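Local coordinates for sigma regulatory family protein-PP2C phosphatase (Chlamydia trachomatis serovar L2, PDB 6MAB) that probably acts as a membrane-bound PP2C-type phosphatase of sigma-factor regulation, this piece being its periplasmic sensor domain, with a proposed role in TCA cycle regulation, at residues A[54-59]-A[85-90]. Residues are numbered along the deposited sequence; the frame is centred on the assembly and turned at random.
Sequences AEPDLA and NFRVVA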
ATOM      1  N   ALA A  54      20.222 -22.762   2.574  1.00 42.54           N
ATOM      2  CA  ALA A  54      19.251 -23.799   2.898  1.00 45.67           C
ATOM      3  C   ALA A  54      18.811 -23.740   4.353  1.00 54.45           C
ATOM      4  O   ALA A  54      17.745 -24.269   4.690  1.00 48.57           O
ATOM      5  CB  ALA A  54      19.829 -25.185   2.597  1.00 46.90           C
ATOM      6  N   GLU A  55      19.608 -23.116   5.212  1.00 44.13           N
ATOM      7  CA  GLU A  55      19.302 -22.982   6.623  1.00 53.50           C
ATOM      8  C   GLU A  55      19.556 -21.545   7.040  1.00 45.48           C
ATOM      9  O   GLU A  55      20.407 -20.866   6.454  1.00 45.79           O
ATOM     10  CB  GLU A  55      20.162 -23.920   7.488  1.00 58.49           C
ATOM     11  CG  GLU A  55      20.093 -25.398   7.113  1.00 69.60           C
ATOM     12  CD  GLU A  55      18.771 -26.058   7.477  1.00 66.61           C
ATOM     13  OE1 GLU A  55      17.935 -25.425   8.159  1.00 60.49           O
ATOM     14  OE2 GLU A  55      18.569 -27.227   7.081  1.00 70.04           O
ATOM     15  N   PRO A  56      18.831 -21.052   8.040  1.00 45.54           N
ATOM     16  CA  PRO A  56      19.050 -19.677   8.498  1.00 50.16           C
ATOM     17  C   PRO A  56      20.526 -19.394   8.729  1.00 48.85           C
ATOM     18  O   PRO A  56      21.233 -20.163   9.382  1.00 49.13           O
ATOM     19  CB  PRO A  56      18.243 -19.607   9.797  1.00 50.85           C
ATOM     20  CG  PRO A  56      17.166 -20.606   9.607  1.00 50.45           C
ATOM     21  CD  PRO A  56      17.793 -21.733   8.834  1.00 51.04           C
ATOM     22  N   ASP A  57      20.976 -18.278   8.178  1.00 36.00           N
ATOM     23  CA  ASP A  57      22.377 -17.880   8.143  1.00 40.15           C
ATOM     24  C   ASP A  57      22.523 -16.623   8.992  1.00 36.95           C
ATOM     25  O   ASP A  57      22.205 -15.516   8.542  1.00 37.02           O
ATOM     26  CB  ASP A  57      22.817 -17.633   6.706  1.00 43.36           C
ATOM     27  CG  ASP A  57      24.319 -17.359   6.572  1.00 49.50           C
ATOM     28  OD1 ASP A  57      24.977 -16.984   7.565  1.00 45.41           O
ATOM     29  OD2 ASP A  57      24.828 -17.497   5.442  1.00 53.33           O
ATOM     30  N   LEU A  58      23.024 -16.801  10.217  1.00 42.50           N
ATOM     31  CA  LEU A  58      23.202 -15.666  11.115  1.00 40.73           C
ATOM     32  C   LEU A  58      24.270 -14.710  10.595  1.00 44.75           C
ATOM     33  O   LEU A  58      24.076 -13.489  10.603  1.00 43.40           O
ATOM     34  CB  LEU A  58      23.563 -16.162  12.517  1.00 47.21           C
ATOM     35  CG  LEU A  58      23.751 -15.061  13.561  1.00 49.42           C
ATOM     36  CD1 LEU A  58      22.497 -14.196  13.662  1.00 46.26           C
ATOM     37  CD2 LEU A  58      24.098 -15.650  14.924  1.00 52.64           C
ATOM     38  N   ALA A  59      25.396 -15.247  10.126  1.00 46.86           N
ATOM     39  CA  ALA A  59      26.471 -14.404   9.614  1.00 46.31           C
ATOM     40  C   ALA A  59      25.973 -13.502   8.498  1.00 38.21           C
ATOM     41  O   ALA A  59      26.254 -12.299   8.477  1.00 41.09           O
ATOM     42  CB  ALA A  59      27.629 -15.272   9.120  1.00 48.31           C
ATOM     43  N   ASN A  85       6.515 -24.439   1.642  1.00 46.98           N
ATOM     44  CA  ASN A  85       6.508 -23.484   2.740  1.00 48.88           C
ATOM     45  C   ASN A  85       7.651 -22.486   2.586  1.00 38.81           C
ATOM     46  O   ASN A  85       8.705 -22.797   2.017  1.00 33.81           O
ATOM     47  CB  ASN A  85       6.640 -24.201   4.084  1.00 49.24           C
ATOM     48  CG  ASN A  85       5.435 -25.075   4.412  1.00 61.86           C
ATOM     49  OD1 ASN A  85       4.299 -24.744   4.079  1.00 49.43           O
ATOM     50  ND2 ASN A  85       5.685 -26.192   5.074  1.00 72.88           N
ATOM     51  N   PHE A  86       7.442 -21.286   3.125  1.00 33.87           N
ATOM     52  CA  PHE A  86       8.430 -20.212   3.084  1.00 31.77           C
ATOM     53  C   PHE A  86       9.043 -19.998   4.460  1.00 29.66           C
ATOM     54  O   PHE A  86       8.333 -19.994   5.475  1.00 31.68           O
ATOM     55  CB  PHE A  86       7.790 -18.904   2.605  1.00 31.33           C
ATOM     56  CG  PHE A  86       7.448 -18.902   1.145  1.00 31.89           C
ATOM     57  CD1 PHE A  86       8.408 -18.594   0.207  1.00 31.11           C
ATOM     58  CD2 PHE A  86       6.174 -19.212   0.717  1.00 35.38           C
ATOM     59  CE1 PHE A  86       8.104 -18.587  -1.149  1.00 30.15           C
ATOM     60  CE2 PHE A  86       5.863 -19.210  -0.634  1.00 30.48           C
ATOM     61  CZ  PHE A  86       6.841 -18.899  -1.565  1.00 30.20           C
ATOM     62  N   ARG A  87      10.358 -19.814   4.500  1.00 31.12           N
ATOM     63  CA  ARG A  87      11.061 -19.634   5.765  1.00 28.42           C
ATOM     64  C   ARG A  87      12.156 -18.583   5.617  1.00 29.43           C
ATOM     65  O   ARG A  87      12.904 -18.600   4.636  1.00 33.20           O
ATOM     66  CB  ARG A  87      11.660 -20.949   6.234  1.00 35.02           C
ATOM     67  CG  ARG A  87      12.201 -20.907   7.636  1.00 44.52           C
ATOM     68  CD  ARG A  87      12.867 -22.224   7.991  1.00 52.41           C
ATOM     69  NE  ARG A  87      13.156 -22.304   9.415  1.00 78.86           N
ATOM     70  CZ  ARG A  87      14.106 -23.066   9.947  1.00 87.43           C
ATOM     71  NH1 ARG A  87      14.888 -23.809   9.171  1.00 86.05           N
ATOM     72  NH2 ARG A  87      14.282 -23.072  11.263  1.00 85.85           N
ATOM     73  N   VAL A  88      12.258 -17.676   6.592  1.00 28.74           N
ATOM     74  CA  VAL A  88      13.297 -16.650   6.556  1.00 29.75           C
ATOM     75  C   VAL A  88      14.643 -17.300   6.837  1.00 30.13           C
ATOM     76  O   VAL A  88      14.864 -17.867   7.913  1.00 34.49           O
ATOM     77  CB  VAL A  88      13.024 -15.529   7.567  1.00 32.41           C
ATOM     78  CG1 VAL A  88      14.139 -14.521   7.521  1.00 28.79           C
ATOM     79  CG2 VAL A  88      11.681 -14.833   7.302  1.00 27.39           C
ATOM     80  N   VAL A  89      15.561 -17.208   5.879  1.00 28.62           N
ATOM     81  CA  VAL A  89      16.899 -17.765   6.065  1.00 29.27           C
ATOM     82  C   VAL A  89      17.981 -16.700   6.170  1.00 28.49           C
ATOM     83  O   VAL A  89      19.131 -17.045   6.485  1.00 33.81           O
ATOM     84  CB  VAL A  89      17.252 -18.779   4.957  1.00 33.44           C
ATOM     85  CG1 VAL A  89      16.302 -19.976   5.016  1.00 33.60           C
ATOM     86  CG2 VAL A  89      17.207 -18.141   3.585  1.00 30.32           C
ATOM     87  N   ALA A  90      17.660 -15.432   5.928  1.00 26.88           N
ATOM     88  CA  ALA A  90      18.560 -14.330   6.236  1.00 30.81           C
ATOM     89  C   ALA A  90      17.726 -13.058   6.310  1.00 26.72           C
ATOM     90  O   ALA A  90      16.801 -12.880   5.514  1.00 25.78           O
ATOM     91  CB  ALA A  90      19.663 -14.194   5.184  1.00 31.28           C
TER
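Pro56 and Asp57, in the turn leading into helix 58-68, dock on Val89 and Arg87 of strand 86-91, a loop-to-edge-strand contact at an outermost strand of the five-stranded antiparallel sheet. One backbone hydrogen bond anchors it: Asp57 N donates to Val89 O at 2.8 Å, with an N-H...O angle of 158°. The same carbonyl oxygen receives a CA-H...O contact from Pro56 CA at 3.3 Å. A classic beta bulge sets Val89 and Ala90 opposite Leu77, and the carbonyl used by the loop belongs to the first residue of that bulge. Val89 CG1, anti to the carbonyl carbon (chi1 -63°), lies against the Glu55-Pro56 peptide, 4.1 Å from Pro56 N. Farther back along the strand, Arg87 reaches out. Pro56 CG sits 3.9 Å above the centre of one guanidinium face, while Glu55 OE1 approaches near the guanidinium plane, 3.6 Å from Arg87 NH1. That salt bridge is long, and the carboxylate stands 86° from the guanidinium plane; Arg87 NE is hydrogen-bonded to Gly98 O. Asp57 is the N-cap, its OD1 accepting from Leu60 N. Asp57 thus couples the helix start to the sheet edge, the long Glu55-Arg87 pair probably adding a modest electrostatic term.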